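Local coordinates for 2,3-dihydroxy-2,3-dihydrophenylpropionate dehydrogenase (PDB 5XTF), which catalyses the NAD-dependent oxidation of naphthalene cis-dihydrodiol to 1,2-dihydroxynaphthalene, an early step in naphthalene breakdown, at residues Leu37-Ser42 and Asp245-Tyr250. Sequence-based numbering, arbitrary orientation.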
loop_
_atom_site.group_PDB
_atom_site.type_symbol
_atom_site.label_atom_id
_atom_site.label_comp_id
_atom_site.label_asym_id
_atom_site.label_seq_id
_atom_site.Cartn_x
_atom_site.Cartn_y
_atom_site.Cartn_z
ATOM N N LEU B 37 -19.976 -0.372 21.602
ATOM C CA LEU B 37 -20.465 -0.904 22.869
ATOM C C LEU B 37 -19.506 -1.954 23.427
ATOM O O LEU B 37 -19.261 -2.010 24.638
ATOM C CB LEU B 37 -21.866 -1.478 22.663
ATOM C CG LEU B 37 -22.562 -2.339 23.717
ATOM C CD1 LEU B 37 -22.676 -1.630 25.046
ATOM C CD2 LEU B 37 -23.946 -2.677 23.189
ATOM N N GLU B 38 -18.913 -2.764 22.550
ATOM C CA GLU B 38 -17.951 -3.748 23.026
ATOM C C GLU B 38 -16.657 -3.092 23.482
ATOM O O GLU B 38 -15.968 -3.631 24.353
ATOM C CB GLU B 38 -17.679 -4.781 21.940
ATOM C CG GLU B 38 -18.867 -5.697 21.673
ATOM C CD GLU B 38 -19.371 -6.424 22.935
ATOM O OE1 GLU B 38 -18.548 -6.877 23.779
ATOM O OE2 GLU B 38 -20.605 -6.540 23.072
ATOM N N LEU B 39 -16.316 -1.935 22.923
ATOM C CA LEU B 39 -15.155 -1.208 23.419
ATOM C C LEU B 39 -15.394 -0.708 24.838
ATOM O O LEU B 39 -14.497 -0.777 25.691
ATOM C CB LEU B 39 -14.820 -0.053 22.475
ATOM C CG LEU B 39 -14.446 -0.491 21.057
ATOM C CD1 LEU B 39 -14.075 0.715 20.188
ATOM C CD2 LEU B 39 -13.317 -1.498 21.117
ATOM N N VAL B 40 -16.608 -0.225 25.115
ATOM C CA VAL B 40 -16.971 0.139 26.482
ATOM C C VAL B 40 -16.788 -1.048 27.413
ATOM O O VAL B 40 -16.099 -0.962 28.437
ATOM C CB VAL B 40 -18.415 0.654 26.535
ATOM C CG1 VAL B 40 -18.869 0.767 28.009
ATOM C CG2 VAL B 40 -18.528 1.966 25.801
ATOM N N ARG B 41 -17.405 -2.176 27.070
ATOM C CA ARG B 41 -17.298 -3.351 27.916
ATOM C C ARG B 41 -15.853 -3.811 28.037
ATOM O O ARG B 41 -15.415 -4.222 29.117
ATOM C CB ARG B 41 -18.186 -4.462 27.366
ATOM C CG ARG B 41 -19.648 -4.079 27.362
ATOM C CD ARG B 41 -20.509 -5.098 26.631
ATOM N NE ARG B 41 -21.915 -4.704 26.648
ATOM C CZ ARG B 41 -22.852 -5.201 25.846
ATOM N NH1 ARG B 41 -22.537 -6.117 24.939
ATOM N NH2 ARG B 41 -24.111 -4.769 25.939
ATOM N N SER B 42 -15.084 -3.723 26.952
ATOM C CA SER B 42 -13.718 -4.235 26.997
ATOM C C SER B 42 -12.802 -3.331 27.811
ATOM O O SER B 42 -11.957 -3.818 28.573
ATOM C CB SER B 42 -13.177 -4.407 25.582
ATOM O OG SER B 42 -13.622 -5.639 25.061
ATOM N N ASP B 245 -15.447 -9.848 19.046
ATOM C CA ASP B 245 -14.228 -10.519 18.626
ATOM C C ASP B 245 -13.154 -9.569 18.123
ATOM O O ASP B 245 -11.993 -9.982 18.007
ATOM C CB ASP B 245 -14.521 -11.539 17.516
ATOM C CG ASP B 245 -15.422 -12.681 17.972
ATOM O OD1 ASP B 245 -15.284 -13.170 19.123
ATOM O OD2 ASP B 245 -16.280 -13.092 17.159
ATOM N N VAL B 246 -13.490 -8.316 17.829
ATOM C CA VAL B 246 -12.574 -7.462 17.089
ATOM C C VAL B 246 -11.992 -6.343 17.959
ATOM O O VAL B 246 -11.370 -5.417 17.431
ATOM C CB VAL B 246 -13.240 -6.911 15.816
ATOM C CG1 VAL B 246 -13.859 -8.058 15.017
ATOM C CG2 VAL B 246 -14.292 -5.860 16.146
ATOM N N VAL B 247 -12.122 -6.432 19.286
ATOM C CA VAL B 247 -11.733 -5.315 20.146
ATOM C C VAL B 247 -10.272 -5.337 20.584
ATOM O O VAL B 247 -9.742 -4.285 20.970
ATOM C CB VAL B 247 -12.617 -5.257 21.405
ATOM C CG1 VAL B 247 -14.076 -5.035 21.019
ATOM C CG2 VAL B 247 -12.449 -6.527 22.233
ATOM N N ALA B 248 -9.610 -6.497 20.571
ATOM C CA ALA B 248 -8.236 -6.556 21.060
ATOM C C ALA B 248 -7.305 -5.529 20.416
ATOM O O ALA B 248 -6.523 -4.913 21.158
ATOM C CB ALA B 248 -7.672 -7.980 20.902
ATOM N N PRO B 249 -7.328 -5.279 19.090
ATOM C CA PRO B 249 -6.410 -4.263 18.538
ATOM C C PRO B 249 -6.595 -2.884 19.149
ATOM O O PRO B 249 -5.606 -2.157 19.332
ATOM C CB PRO B 249 -6.742 -4.253 17.032
ATOM C CG PRO B 249 -7.366 -5.591 16.765
ATOM C CD PRO B 249 -8.111 -5.940 18.030
ATOM N N TYR B 250 -7.836 -2.500 19.473
ATOM C CA TYR B 250 -8.047 -1.211 20.122
ATOM C C TYR B 250 -7.337 -1.156 21.468
ATOM O O TYR B 250 -6.669 -0.168 21.782
ATOM C CB TYR B 250 -9.536 -0.943 20.309
ATOM C CG TYR B 250 -10.329 -0.733 19.044
ATOM C CD1 TYR B 250 -10.624 0.543 18.585
ATOM C CD2 TYR B 250 -10.831 -1.813 18.346
ATOM C CE1 TYR B 250 -11.381 0.731 17.461
ATOM C CE2 TYR B 250 -11.585 -1.644 17.225
ATOM C CZ TYR B 250 -11.858 -0.374 16.775
ATOM O OH TYR B 250 -12.625 -0.230 15.631
#
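E38 and S42, which both touch V247 across the contact, are tied to each other by the helical hydrogen bond from S42 N to E38 O, 2.7 Å long. V247 points its two methyls at that turn. Its CG2 meets S42 OG at 3.2 Å. Its CG1, anti to the carbonyl carbon (chi1 -62°), reaches E38 CB and L39 CD2, the latter at 3.6 Å. The E38 chain bends at chi2, and OE2 forms a salt bridge with R41 NH1; across the contact E38 offers V247 its CB.

L39 supplies the remaining apolar contacts. Its side chain slides past V247 and crosses Y250 at about a right angle, laying both methyls over one face of the ring. CD2 sits 3.7 Å from Y250 CG. CD1, toward the CD1-CE1 rim, makes a CH-pi contact 4.0 Å from the ring centroid. Y250 OH hydrogen-bonds T157 OG1, which pins the far end of the ring. An alanine at Y250 would probably open a gap against the L39 methyls and leave T157 without its phenolic partner.

I35 and N104, both NAD(+)-binding residues, pack close to this ring. The contact joins helix 34-46, which follows the first strand of the Rossmann fold of this short-chain dehydrogenase/reductase, to the segment that leads into helix 248-254; L37 and R41 face helix 57-67, while V246 and P249 rest on strand 266-269.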